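Local atomic coordinates of L-methionine gamma-lyase (Fusobacterium nucleatum subsp. nucleatum, PDB entry 6LXU), a protein that belongs to the Cys/Met metabolism family of pyridoxal-phosphate-dependent enzymes, carries its cofactor bound to a lysine and assembles from four chains. Residues A[349-353]-A[370-375]; A[60-64]-A[236-241]; A[191-197]-A[307-312]; A[151-157]-A[181-187]. Residue numbers count along the deposited sequence, not the author numbering.

Contact 1: residues A[349-353]-A[370-375]. With NO3 (nitrate ion), chain C.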
loop_
_atom_site.group_PDB
_atom_site.type_symbol
_atom_site.label_atom_id
_atom_site.label_comp_id
_atom_site.label_asym_id
_atom_site.label_seq_id
_atom_site.Cartn_x
_atom_site.Cartn_y
_atom_site.Cartn_z
ATOM N N ILE A 349 23.986 -11.699 6.363
ATOM C CA ILE A 349 25.165 -12.110 7.130
ATOM C C ILE A 349 25.628 -10.962 8.013
ATOM O O ILE A 349 25.501 -9.783 7.646
ATOM C CB ILE A 349 26.262 -12.618 6.176
ATOM C CG1 ILE A 349 27.360 -13.405 6.912
ATOM C CG2 ILE A 349 26.855 -11.498 5.340
ATOM C CD1 ILE A 349 28.353 -14.061 5.982
ATOM N N GLN A 350 26.147 -11.300 9.195
ATOM C CA GLN A 350 26.687 -10.316 10.124
ATOM C C GLN A 350 27.876 -10.903 10.879
ATOM O O GLN A 350 27.938 -12.116 11.096
ATOM C CB GLN A 350 25.613 -9.859 11.112
ATOM C CG GLN A 350 24.840 -10.962 11.803
ATOM C CD GLN A 350 23.904 -10.401 12.848
ATOM O OE1 GLN A 350 24.299 -10.210 13.990
ATOM N NE2 GLN A 350 22.660 -10.125 12.461
ATOM N N HIS A 351 28.776 -10.024 11.309
ATOM C CA HIS A 351 29.959 -10.368 12.098
ATOM C C HIS A 351 29.812 -9.575 13.387
ATOM O O HIS A 351 30.183 -8.398 13.424
ATOM C CB HIS A 351 31.210 -9.983 11.316
ATOM C CG HIS A 351 32.485 -10.170 12.077
ATOM N ND1 HIS A 351 33.432 -9.174 12.194
ATOM C CD2 HIS A 351 32.970 -11.244 12.739
ATOM C CE1 HIS A 351 34.451 -9.639 12.898
ATOM N NE2 HIS A 351 34.194 -10.887 13.244
ATOM N N PRO A 352 29.210 -10.178 14.428
ATOM C CA PRO A 352 28.848 -9.363 15.588
ATOM C C PRO A 352 29.999 -8.574 16.221
ATOM O O PRO A 352 29.787 -7.431 16.657
ATOM C CB PRO A 352 28.268 -10.377 16.566
ATOM C CG PRO A 352 27.731 -11.460 15.716
ATOM C CD PRO A 352 28.585 -11.516 14.493
ATOM N N ALA A 353 31.208 -9.137 16.243
ATOM C CA ALA A 353 32.322 -8.456 16.913
ATOM C C ALA A 353 32.638 -7.099 16.299
ATOM O O ALA A 353 33.025 -6.188 17.032
ATOM C CB ALA A 353 33.573 -9.337 16.931
ATOM N N ILE A 370 30.196 -13.511 22.416
ATOM C CA ILE A 370 30.590 -13.072 21.081
ATOM C C ILE A 370 32.105 -13.212 20.967
ATOM O O ILE A 370 32.866 -12.509 21.645
ATOM C CB ILE A 370 30.137 -11.620 20.797
ATOM C CG1 ILE A 370 28.608 -11.494 20.902
ATOM C CG2 ILE A 370 30.651 -11.143 19.436
ATOM C CD1 ILE A 370 27.819 -12.380 19.954
ATOM N N THR A 371 32.523 -14.139 20.121
ATOM C CA THR A 371 33.929 -14.422 19.868
ATOM C C THR A 371 34.364 -13.711 18.582
ATOM O O THR A 371 33.527 -13.400 17.721
ATOM C CB THR A 371 34.130 -15.942 19.773
ATOM O OG1 THR A 371 33.060 -16.513 19.007
ATOM C CG2 THR A 371 34.092 -16.576 21.155
ATOM N N ASP A 372 35.658 -13.441 18.447
ATOM C CA ASP A 372 36.161 -12.560 17.394
ATOM C C ASP A 372 35.922 -13.060 15.979
ATOM O O ASP A 372 35.815 -12.251 15.061
ATOM C CB ASP A 372 37.670 -12.302 17.577
ATOM C CG ASP A 372 37.979 -11.160 18.538
ATOM O OD1 ASP A 372 37.039 -10.632 19.174
ATOM O OD2 ASP A 372 39.166 -10.775 18.635
ATOM N N GLY A 373 35.903 -14.374 15.788
ATOM C CA GLY A 373 35.669 -14.946 14.469
ATOM C C GLY A 373 34.241 -15.384 14.186
ATOM O O GLY A 373 34.002 -15.999 13.161
ATOM N N LEU A 374 33.311 -15.071 15.082
ATOM C CA LEU A 374 31.933 -15.555 14.939
ATOM C C LEU A 374 31.185 -14.800 13.840
ATOM O O LEU A 374 31.128 -13.571 13.858
ATOM C CB LEU A 374 31.188 -15.432 16.256
ATOM C CG LEU A 374 29.821 -16.123 16.329
ATOM C CD1 LEU A 374 29.939 -17.636 16.308
ATOM C CD2 LEU A 374 29.092 -15.669 17.582
ATOM N N VAL A 375 30.617 -15.559 12.907
ATOM C CA VAL A 375 29.798 -15.023 11.810
ATOM C C VAL A 375 28.429 -15.692 11.904
ATOM O O VAL A 375 28.333 -16.900 12.131
ATOM C CB VAL A 375 30.473 -15.291 10.458
ATOM C CG1 VAL A 375 29.591 -14.807 9.303
ATOM C CG2 VAL A 375 31.842 -14.619 10.418
HETATM N N NO3 C . 19.005 -10.152 14.403
HETATM O O1 NO3 C . 18.112 -10.664 13.748
HETATM O O2 NO3 C . 19.071 -10.378 15.646
HETATM O O3 NO3 C . 19.859 -9.406 13.841
HETATM O O HOH W 1 31.841 -11.865 15.931
#

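Contact 2: residues A[60-64]-A[236-241]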
loop_
_atom_site.group_PDB
_atom_site.type_symbol
_atom_site.label_atom_id
_atom_site.label_comp_id
_atom_site.label_asym_id
_atom_site.label_seq_id
_atom_site.Cartn_x
_atom_site.Cartn_y
_atom_site.Cartn_z
ATOM N N THR A 60 -9.801 -0.435 14.989
ATOM C CA THR A 60 -8.699 -1.313 14.600
ATOM C C THR A 60 -7.738 -1.663 15.730
ATOM O O THR A 60 -7.192 -2.758 15.722
ATOM C CB THR A 60 -7.998 -0.740 13.362
ATOM O OG1 THR A 60 -8.913 -0.929 12.282
ATOM C CG2 THR A 60 -6.667 -1.417 13.029
ATOM N N ARG A 61 -7.551 -0.795 16.745
ATOM C CA ARG A 61 -6.712 -1.208 17.878
ATOM C C ARG A 61 -7.271 -2.447 18.593
ATOM O O ARG A 61 -6.496 -3.265 19.087
ATOM C CB ARG A 61 -6.478 -0.055 18.863
ATOM C CG ARG A 61 -5.702 -0.432 20.132
ATOM C CD ARG A 61 -4.867 0.718 20.730
ATOM N NE ARG A 61 -5.623 1.961 20.822
ATOM C CZ ARG A 61 -6.605 2.196 21.697
ATOM N NH1 ARG A 61 -6.915 1.295 22.631
ATOM N NH2 ARG A 61 -7.300 3.317 21.624
ATOM N N LEU A 62 -8.598 -2.579 18.630
ATOM C CA LEU A 62 -9.248 -3.771 19.209
ATOM C C LEU A 62 -9.163 -4.985 18.299
ATOM O O LEU A 62 -8.993 -6.117 18.789
ATOM C CB LEU A 62 -10.712 -3.489 19.528
ATOM C CG LEU A 62 -10.983 -2.387 20.544
ATOM C CD1 LEU A 62 -12.477 -2.127 20.689
ATOM C CD2 LEU A 62 -10.364 -2.701 21.887
ATOM N N GLY A 63 -9.286 -4.768 16.994
ATOM C CA GLY A 63 -9.293 -5.837 16.010
ATOM C C GLY A 63 -9.723 -5.306 14.668
ATOM O O GLY A 63 -10.342 -4.260 14.577
ATOM N N ASN A 64 -9.386 -6.057 13.614
ATOM C CA ASN A 64 -9.621 -5.629 12.242
ATOM C C ASN A 64 -9.768 -6.899 11.400
ATOM O O ASN A 64 -9.049 -7.852 11.638
ATOM C CB ASN A 64 -8.411 -4.784 11.787
ATOM C CG ASN A 64 -8.459 -4.395 10.328
ATOM O OD1 ASN A 64 -8.258 -5.225 9.442
ATOM N ND2 ASN A 64 -8.709 -3.112 10.061
ATOM N N ARG A 236 -4.977 -9.270 24.325
ATOM C CA ARG A 236 -5.579 -8.316 23.401
ATOM C C ARG A 236 -6.152 -7.095 24.110
ATOM O O ARG A 236 -5.877 -5.955 23.720
ATOM C CB ARG A 236 -6.696 -8.977 22.588
ATOM C CG ARG A 236 -7.401 -8.052 21.610
ATOM C CD ARG A 236 -8.614 -8.718 20.982
ATOM N NE ARG A 236 -8.224 -9.868 20.185
ATOM C CZ ARG A 236 -7.784 -9.836 18.930
ATOM N NH1 ARG A 236 -7.721 -8.676 18.259
ATOM N NH2 ARG A 236 -7.434 -10.964 18.339
ATOM N N PHE A 237 -7.001 -7.329 25.106
ATOM C CA PHE A 237 -7.773 -6.253 25.710
ATOM C C PHE A 237 -7.094 -5.540 26.869
ATOM O O PHE A 237 -7.631 -4.539 27.348
ATOM C CB PHE A 237 -9.166 -6.764 26.114
ATOM C CG PHE A 237 -10.027 -7.181 24.937
ATOM C CD1 PHE A 237 -10.248 -6.329 23.856
ATOM C CD2 PHE A 237 -10.619 -8.433 24.905
ATOM C CE1 PHE A 237 -11.054 -6.711 22.785
ATOM C CE2 PHE A 237 -11.432 -8.810 23.845
ATOM C CZ PHE A 237 -11.645 -7.955 22.784
ATOM N N VAL A 238 -5.935 -6.026 27.304
ATOM C CA VAL A 238 -5.134 -5.355 28.325
ATOM C C VAL A 238 -3.790 -4.943 27.733
ATOM O O VAL A 238 -3.521 -3.736 27.546
ATOM C CB VAL A 238 -4.967 -6.218 29.596
ATOM C CG1 VAL A 238 -4.108 -5.491 30.622
ATOM C CG2 VAL A 238 -6.332 -6.574 30.188
ATOM N N GLY A 239 -2.959 -5.923 27.413
ATOM C CA GLY A 239 -1.605 -5.658 26.937
ATOM C C GLY A 239 -1.567 -4.807 25.686
ATOM O O GLY A 239 -0.958 -3.727 25.670
ATOM N N LEU A 240 -2.226 -5.267 24.642
ATOM C CA LEU A 240 -2.249 -4.541 23.371
ATOM C C LEU A 240 -3.081 -3.267 23.464
ATOM O O LEU A 240 -2.630 -2.185 23.063
ATOM C CB LEU A 240 -2.774 -5.449 22.260
ATOM C CG LEU A 240 -3.040 -4.807 20.894
ATOM C CD1 LEU A 240 -1.805 -4.158 20.284
ATOM C CD2 LEU A 240 -3.594 -5.854 19.936
ATOM N N LYS A 241 -4.291 -3.365 24.006
ATOM C CA LYS A 241 -5.216 -2.240 23.982
ATOM C C LYS A 241 -4.661 -1.013 24.709
ATOM O O LYS A 241 -4.786 0.116 24.218
ATOM C CB LYS A 241 -6.569 -2.620 24.614
ATOM C CG LYS A 241 -7.642 -1.556 24.429
ATOM C CD LYS A 241 -8.994 -1.981 24.985
ATOM C CE LYS A 241 -9.109 -1.795 26.489
ATOM N NZ LYS A 241 -9.443 -0.388 26.835
HETATM O O HOH W 2 -6.840 -3.999 21.758
#

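Contact 3: residues A[191-197]-A[307-312]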
loop_
_atom_site.group_PDB
_atom_site.type_symbol
_atom_site.label_atom_id
_atom_site.label_comp_id
_atom_site.label_asym_id
_atom_site.label_seq_id
_atom_site.Cartn_x
_atom_site.Cartn_y
_atom_site.Cartn_z
ATOM N N ALA A 191 12.645 -21.178 14.738
ATOM C CA ALA A 191 12.209 -22.498 14.301
ATOM C C ALA A 191 10.997 -22.422 13.391
ATOM O O ALA A 191 10.918 -23.148 12.396
ATOM C CB ALA A 191 11.910 -23.383 15.497
ATOM N N THR A 192 10.050 -21.555 13.750
ATOM C CA THR A 192 8.768 -21.398 13.059
ATOM C C THR A 192 7.886 -22.628 13.269
ATOM O O THR A 192 8.393 -23.703 13.618
ATOM C CB THR A 192 8.884 -21.140 11.529
ATOM O OG1 THR A 192 8.962 -22.390 10.815
ATOM C CG2 THR A 192 10.059 -20.247 11.152
ATOM N N PRO A 193 6.580 -22.510 12.997
ATOM C CA PRO A 193 5.743 -23.718 13.095
ATOM C C PRO A 193 5.999 -24.771 12.029
ATOM O O PRO A 193 5.472 -25.888 12.158
ATOM C CB PRO A 193 4.316 -23.181 13.028
ATOM C CG PRO A 193 4.437 -21.841 12.420
ATOM C CD PRO A 193 5.764 -21.294 12.826
ATOM N N TYR A 194 6.793 -24.479 11.005
ATOM C CA TYR A 194 7.273 -25.519 10.086
ATOM C C TYR A 194 8.155 -26.536 10.801
ATOM O O TYR A 194 8.150 -27.717 10.427
ATOM C CB TYR A 194 8.025 -24.865 8.915
ATOM C CG TYR A 194 8.613 -25.798 7.892
ATOM C CD1 TYR A 194 7.853 -26.218 6.809
ATOM C CD2 TYR A 194 9.933 -26.200 7.953
ATOM C CE1 TYR A 194 8.368 -27.033 5.829
ATOM C CE2 TYR A 194 10.468 -27.053 6.989
ATOM C CZ TYR A 194 9.663 -27.469 5.942
ATOM O OH TYR A 194 10.159 -28.292 4.957
ATOM N N MET A 195 8.921 -26.103 11.796
ATOM C CA MET A 195 9.835 -26.999 12.503
ATOM C C MET A 195 9.398 -27.382 13.900
ATOM O O MET A 195 9.722 -28.492 14.341
ATOM C CB MET A 195 11.231 -26.393 12.586
ATOM C CG MET A 195 11.857 -26.262 11.221
ATOM S SD MET A 195 13.443 -25.426 11.204
ATOM C CE MET A 195 13.041 -23.984 10.221
ATOM N N GLN A 196 8.716 -26.503 14.625
ATOM C CA GLN A 196 8.522 -26.696 16.059
ATOM C C GLN A 196 7.190 -26.097 16.440
ATOM O O GLN A 196 6.878 -24.984 16.002
ATOM C CB GLN A 196 9.664 -25.964 16.757
ATOM C CG GLN A 196 9.788 -26.098 18.255
ATOM C CD GLN A 196 11.119 -25.548 18.733
ATOM O OE1 GLN A 196 12.071 -26.297 18.948
ATOM N NE2 GLN A 196 11.208 -24.226 18.867
ATOM N N LYS A 197 6.399 -26.826 17.235
ATOM C CA LYS A 197 5.090 -26.368 17.684
ATOM C C LYS A 197 5.034 -26.467 19.208
ATOM O O LYS A 197 4.594 -27.484 19.778
ATOM C CB LYS A 197 3.961 -27.158 17.015
ATOM C CG LYS A 197 3.940 -26.991 15.496
ATOM C CD LYS A 197 2.629 -27.469 14.891
ATOM C CE LYS A 197 2.700 -27.560 13.374
ATOM N NZ LYS A 197 1.352 -27.646 12.752
ATOM N N GLN A 307 12.390 -32.391 19.023
ATOM C CA GLN A 307 11.380 -31.323 19.026
ATOM C C GLN A 307 11.332 -30.477 17.750
ATOM O O GLN A 307 10.441 -29.640 17.640
ATOM C CB GLN A 307 11.521 -30.444 20.277
ATOM C CG GLN A 307 12.688 -29.482 20.256
ATOM C CD GLN A 307 12.944 -28.759 21.567
ATOM O OE1 GLN A 307 12.348 -29.050 22.614
ATOM N NE2 GLN A 307 13.871 -27.808 21.526
ATOM N N MET A 308 12.248 -30.715 16.811
ATOM C CA MET A 308 12.293 -29.958 15.557
ATOM C C MET A 308 12.160 -30.909 14.378
ATOM O O MET A 308 12.886 -31.905 14.292
ATOM C CB MET A 308 13.606 -29.195 15.400
ATOM C CG MET A 308 13.924 -28.244 16.541
ATOM S SD MET A 308 15.445 -27.312 16.280
ATOM C CE MET A 308 14.979 -26.140 15.010
ATOM N N LYS A 309 11.273 -30.590 13.447
ATOM C CA LYS A 309 11.098 -31.400 12.238
ATOM C C LYS A 309 12.219 -31.204 11.235
ATOM O O LYS A 309 12.450 -32.074 10.399
ATOM C CB LYS A 309 9.762 -31.091 11.579
ATOM C CG LYS A 309 8.567 -31.457 12.439
ATOM C CD LYS A 309 7.293 -31.121 11.688
ATOM C CE LYS A 309 6.041 -31.401 12.492
ATOM N NZ LYS A 309 4.817 -31.040 11.723
ATOM N N ASP A 310 12.873 -30.046 11.289
ATOM C CA ASP A 310 14.094 -29.794 10.533
ATOM C C ASP A 310 14.914 -28.854 11.402
ATOM O O ASP A 310 14.411 -28.326 12.392
ATOM C CB ASP A 310 13.782 -29.207 9.147
ATOM C CG ASP A 310 14.873 -29.475 8.120
ATOM O OD1 ASP A 310 16.024 -29.771 8.517
ATOM O OD2 ASP A 310 14.574 -29.406 6.914
ATOM N N PHE A 311 16.176 -28.659 11.035
ATOM C CA PHE A 311 17.151 -28.064 11.942
ATOM C C PHE A 311 17.431 -26.587 11.700
ATOM O O PHE A 311 18.297 -26.015 12.350
ATOM C CB PHE A 311 18.456 -28.863 11.894
ATOM C CG PHE A 311 18.320 -30.271 12.420
ATOM C CD1 PHE A 311 18.168 -30.509 13.776
ATOM C CD2 PHE A 311 18.395 -31.362 11.559
ATOM C CE1 PHE A 311 18.078 -31.810 14.270
ATOM C CE2 PHE A 311 18.304 -32.665 12.046
ATOM C CZ PHE A 311 18.143 -32.885 13.399
ATOM N N GLY A 312 16.667 -25.973 10.803
ATOM C CA GLY A 312 16.662 -24.537 10.621
ATOM C C GLY A 312 17.542 -24.016 9.523
ATOM O O GLY A 312 18.275 -24.755 8.863
HETATM O O HOH W 3 4.793 -28.270 10.687
HETATM O O HOH W 4 12.593 -29.229 5.300
HETATM O O HOH W 5 14.740 -26.029 19.275
HETATM O O HOH W 6 7.691 -29.344 17.986
#

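Contact 4: residues A[151-157]-A[181-187]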
loop_
_atom_site.group_PDB
_atom_site.type_symbol
_atom_site.label_atom_id
_atom_site.label_comp_id
_atom_site.label_asym_id
_atom_site.label_seq_id
_atom_site.Cartn_x
_atom_site.Cartn_y
_atom_site.Cartn_z
ATOM N N THR A 151 7.034 -17.388 41.022
ATOM C CA THR A 151 7.409 -17.482 39.602
ATOM C C THR A 151 6.158 -17.519 38.757
ATOM O O THR A 151 5.360 -18.448 38.828
ATOM C CB THR A 151 8.289 -18.700 39.323
ATOM O OG1 THR A 151 9.427 -18.637 40.183
ATOM C CG2 THR A 151 8.753 -18.715 37.851
ATOM N N ARG A 152 5.965 -16.462 37.970
ATOM C CA ARG A 152 4.794 -16.344 37.115
ATOM C C ARG A 152 5.076 -16.750 35.661
ATOM O O ARG A 152 4.162 -17.157 34.965
ATOM C CB ARG A 152 4.271 -14.903 37.183
ATOM C CG ARG A 152 3.089 -14.569 36.305
ATOM C CD ARG A 152 1.880 -15.456 36.535
ATOM N NE ARG A 152 0.707 -14.958 35.824
ATOM C CZ ARG A 152 -0.361 -15.684 35.492
ATOM N NH1 ARG A 152 -0.422 -16.986 35.803
ATOM N NH2 ARG A 152 -1.377 -15.119 34.865
ATOM N N VAL A 153 6.316 -16.577 35.220
ATOM C CA VAL A 153 6.696 -16.864 33.837
ATOM C C VAL A 153 8.029 -17.587 33.813
ATOM O O VAL A 153 8.987 -17.198 34.477
ATOM C CB VAL A 153 6.819 -15.562 33.000
ATOM C CG1 VAL A 153 7.522 -15.806 31.663
ATOM C CG2 VAL A 153 5.457 -14.936 32.781
ATOM N N VAL A 154 8.071 -18.646 33.003
ATOM C CA VAL A 154 9.314 -19.230 32.532
ATOM C C VAL A 154 9.361 -18.909 31.037
ATOM O O VAL A 154 8.465 -19.311 30.303
ATOM C CB VAL A 154 9.395 -20.748 32.821
ATOM C CG1 VAL A 154 10.575 -21.382 32.117
ATOM C CG2 VAL A 154 9.482 -20.972 34.322
ATOM N N TYR A 155 10.362 -18.138 30.622
ATOM C CA TYR A 155 10.447 -17.613 29.254
ATOM C C TYR A 155 11.615 -18.274 28.558
ATOM O O TYR A 155 12.735 -18.226 29.064
ATOM C CB TYR A 155 10.612 -16.094 29.294
ATOM C CG TYR A 155 10.571 -15.451 27.930
ATOM C CD1 TYR A 155 11.677 -15.451 27.118
ATOM C CD2 TYR A 155 9.408 -14.867 27.449
ATOM C CE1 TYR A 155 11.646 -14.894 25.840
ATOM C CE2 TYR A 155 9.359 -14.282 26.187
ATOM C CZ TYR A 155 10.481 -14.300 25.383
ATOM O OH TYR A 155 10.417 -13.703 24.130
ATOM N N LEU A 156 11.347 -18.900 27.406
ATOM C CA LEU A 156 12.339 -19.726 26.721
ATOM C C LEU A 156 12.467 -19.358 25.253
ATOM O O LEU A 156 11.527 -18.834 24.641
ATOM C CB LEU A 156 11.962 -21.209 26.814
ATOM C CG LEU A 156 11.683 -21.729 28.227
ATOM C CD1 LEU A 156 11.066 -23.112 28.174
ATOM C CD2 LEU A 156 12.942 -21.729 29.070
ATOM N N GLU A 157 13.603 -19.702 24.673
ATOM C CA GLU A 157 13.884 -19.406 23.270
ATOM C C GLU A 157 14.799 -20.490 22.739
ATOM O O GLU A 157 15.851 -20.715 23.318
ATOM C CB GLU A 157 14.540 -18.027 23.202
ATOM C CG GLU A 157 14.678 -17.431 21.827
ATOM C CD GLU A 157 15.307 -16.049 21.850
ATOM O OE1 GLU A 157 15.088 -15.228 22.809
ATOM O OE2 GLU A 157 16.035 -15.768 20.881
ATOM N N ASN A 181 0.665 -21.679 39.113
ATOM C CA ASN A 181 0.502 -20.311 38.620
ATOM C C ASN A 181 1.513 -19.924 37.524
ATOM O O ASN A 181 1.448 -18.802 37.008
ATOM C CB ASN A 181 0.632 -19.346 39.802
ATOM C CG ASN A 181 0.037 -17.978 39.523
ATOM O OD1 ASN A 181 -1.069 -17.866 38.982
ATOM N ND2 ASN A 181 0.762 -16.928 39.906
ATOM N N THR A 182 2.439 -20.808 37.159
ATOM C CA THR A 182 3.498 -20.441 36.210
ATOM C C THR A 182 3.086 -20.668 34.756
ATOM O O THR A 182 2.622 -21.754 34.386
ATOM C CB THR A 182 4.782 -21.224 36.498
ATOM O OG1 THR A 182 5.175 -21.030 37.866
ATOM C CG2 THR A 182 5.928 -20.801 35.573
ATOM N N LEU A 183 3.287 -19.640 33.925
ATOM C CA LEU A 183 3.085 -19.744 32.477
ATOM C C LEU A 183 4.414 -19.919 31.776
ATOM O O LEU A 183 5.392 -19.257 32.120
ATOM C CB LEU A 183 2.412 -18.483 31.950
ATOM C CG LEU A 183 0.995 -18.228 32.457
ATOM C CD1 LEU A 183 0.570 -16.805 32.119
ATOM C CD2 LEU A 183 0.017 -19.245 31.888
ATOM N N VAL A 184 4.436 -20.795 30.774
ATOM C CA VAL A 184 5.598 -21.007 29.944
ATOM C C VAL A 184 5.371 -20.280 28.615
ATOM O O VAL A 184 4.374 -20.521 27.934
ATOM C CB VAL A 184 5.876 -22.509 29.704
ATOM C CG1 VAL A 184 7.137 -22.684 28.865
ATOM C CG2 VAL A 184 6.025 -23.253 31.024
ATOM N N ILE A 185 6.322 -19.397 28.279
ATOM C CA ILE A 185 6.255 -18.569 27.067
ATOM C C ILE A 185 7.473 -18.917 26.241
ATOM O O ILE A 185 8.583 -18.905 26.759
ATOM C CB ILE A 185 6.246 -17.060 27.412
ATOM C CG1 ILE A 185 5.093 -16.750 28.369
ATOM C CG2 ILE A 185 6.167 -16.228 26.140
ATOM C CD1 ILE A 185 5.037 -15.323 28.861
ATOM N N VAL A 186 7.274 -19.209 24.952
ATOM C CA VAL A 186 8.377 -19.541 24.052
ATOM C C VAL A 186 8.387 -18.615 22.846
ATOM O O VAL A 186 7.375 -18.465 22.166
ATOM C CB VAL A 186 8.295 -21.003 23.574
ATOM C CG1 VAL A 186 9.342 -21.309 22.514
ATOM C CG2 VAL A 186 8.464 -21.919 24.762
ATOM N N ASP A 187 9.558 -18.061 22.578
ATOM C CA ASP A 187 9.822 -17.322 21.339
ATOM C C ASP A 187 10.237 -18.334 20.280
ATOM O O ASP A 187 11.346 -18.852 20.307
ATOM C CB ASP A 187 10.891 -16.265 21.612
ATOM C CG ASP A 187 11.234 -15.419 20.401
ATOM O OD1 ASP A 187 10.905 -15.835 19.268
ATOM O OD2 ASP A 187 11.861 -14.346 20.596
HETATM O O HOH W 7 3.560 -17.803 40.864
HETATM O O HOH W 8 12.821 -13.394 22.902
#

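Contact 1: residues A[349-353]-A[370-375]
Ile-370 opens the second segment with its side chain turned toward the first: CG2 lies 3.8 Å from CB of Pro-352 and 4.3 Å from CB of Ala-353. The chain then bends through a type I beta turn from Thr-371 to Leu-374, closed by the bond from Leu-374 N to Thr-371 O (3.1 Å). Thr-371 O also accepts a hydrogen bond from a water (2.9 Å), which accepts from Ala-353 N (2.8 Å) and donates to Leu-374 O (2.8 Å). His-351 NE2 donates to Asp-372 O (2.8 Å), while His-351 ND1 is hydrogen-bonded to Ser-354 OG; the Asp-372 carboxylate forms salt bridges with Arg-365 and Lys-362. The turn leads into strand 374-378, antiparallel to strand 348-350 in the smaller mixed sheet; the backbone bonding between them is carried by Gln-350 and Arg-376, one residue beyond Val-375. Leu-374 O lies at the imidazole edge, 3.2 Å from His-351 CD2. Val-375 CA makes a CH...O contact with Gln-350 O (3.5 Å), and its CG1 packs on Ile-349 CG1 (3.6 Å); Ile-349 also touches Leu-330 of helix 322-332. Gln-350 NE2 donates to O3 of the nitrate ion (3.2 Å), probably from the crystallisation liquor.

Contact 2: residues A[60-64]-A[236-241]
Two arginines, one from each segment, reach across to backbone carbonyls. Arg-236 NH1 donates to Leu-62 O (2.9 Å, 154°), which lies near the plane of the guanidinium, while NH2 of the same group is held in a salt bridge with Glu-71. In the other direction Arg-61 NH1 meets Lys-241 O at 2.9 Å, but the angle is strongly bent and the bond is weak; the stronger partner of this side chain is the LLP residue of the second subunit, bonded through NE. Between these bridges a water donates to both Arg-61 O (2.8 Å) and Arg-236 O (2.9 Å). The latter carbonyl also receives a weak bond from Lys-241 N (3.1 Å), closing a wide pi-type turn in helix 229-244. Apolar contact fills the remainder: Leu-62 CD2 sits 3.5 Å from Lys-241 CD and 4.1 Å from Phe-237 CD1, at the ring edge. Within the loop, Asn-64 ND2 donates to Thr-60 OG1 (3.1 Å), which also pairs with Thr-35 O, and Asn-64 occupies the N-cap position of helix 65-78, its OD1 bonding weakly to Thr-66 N. The arrangement presents Arg-61 to the cofactor of the neighbouring chain, consistent with the shared, subunit-spanning cofactor sites of fold type I pyridoxal-phosphate enzymes.

Contact 3: residues A[191-197]-A[307-312]
An ST turn starts the short, weakly bonded helix around 192-195, whose far end docks on the loop between helix 301-307 and strand 314-319. In the turn, Tyr-194 N donates to Thr-192 OG1 (3.0 Å), which donates in turn to Ala-191 O (2.6 Å). The direct hydrogen bond between the segments runs from Lys-309 N to Met-195 O (2.8 Å); the same carbonyl receives a CH...O contact from Met-308 CA (3.2 Å). The Met-195 side chain enters the bend of the loop, with SD 3.3 Å from both Asp-310 O and Gly-312 N. Waters add further bridges. One joins Tyr-194 OH to Asp-310 OD2 (2.6 Å each), and another links Gln-196 OE1 (2.7 Å) with Gln-307 NE2 (3.0 Å); Gln-196 NE2 also bonds to Asn-188 OD1, and Gln-307 NE2 to Val-167 O. Helix 263-282 borders the contact, touching Met-195 through Met-267 and pairing Arg-275 with Asp-310, while helix 65-78 packs on Pro-193. The contact thus ties the chain just past strand 183-187 of the larger sheet to the approach to strand 314-319 of the smaller one.

Contact 4: residues A[151-157]-A[181-187]
Five backbone hydrogen bonds alternate along two parallel strands: Leu-183 N to Arg-152 O (2.8 Å), Val-154 N to Leu-183 O (2.9 Å), Ile-185 N to Val-154 O (2.9 Å), Leu-156 N to Ile-185 O (2.8 Å) and Asp-187 N to Leu-156 O (3.0 Å). Side chains extend the pairing at its start, where Thr-182 OG1 donates to Thr-151 O (2.8 Å) and Arg-152 NH1 to Asn-181 O (2.9 Å). At the other end the like charges Glu-157 OE1 and Asp-187 OD2 stand 4.0 Å apart, and a water mediates by donating to OE1 of Glu-157 (2.9 Å) and OD2 of Asp-187 (2.7 Å) while accepting from Tyr-155 OH (2.7 Å). Glu-157 OE1 is also bonded to Tyr-114 N, and Asp-187 OD1 to Thr-189. On this face Val-153 CG1 packs on Ile-185 CD1 (3.8 Å) and Tyr-155 CE2 on Ile-185 CG2 (3.7 Å), against helix 89-100. The opposite face joins Leu-156 CD1 to Val-184 CG1 (4.0 Å) beneath helix 169-176. That helix links the two strands in a beta-alpha-beta crossover of the larger, mostly parallel sheet, whose strand end places Asp-187 close to N1 of LLP at position 212, as expected for fold type I.

How the contacts relate
Contact 4 lies in the seven-stranded sheet and contact 1 in the five-stranded one, their centres 29 Å apart. Contact 3 stands between the two sheets: its first segment follows strand 183-187 of contact 4 almost directly, their centres being 19 Å apart, and its second leads into strand 314-319, which pairs with strand 374-378 of contact 1. Contact 2 lies across the chain's centre from contact 1, with centres 39 Å apart, and faces the second subunit. Along the chain, contact 4 falls between the two segments of contact 2, contact 3 alternates with contact 2, and contact 1 comes last. Contacts 2 and 4 both reach cofactor sites, of the neighbouring and the same chain respectively.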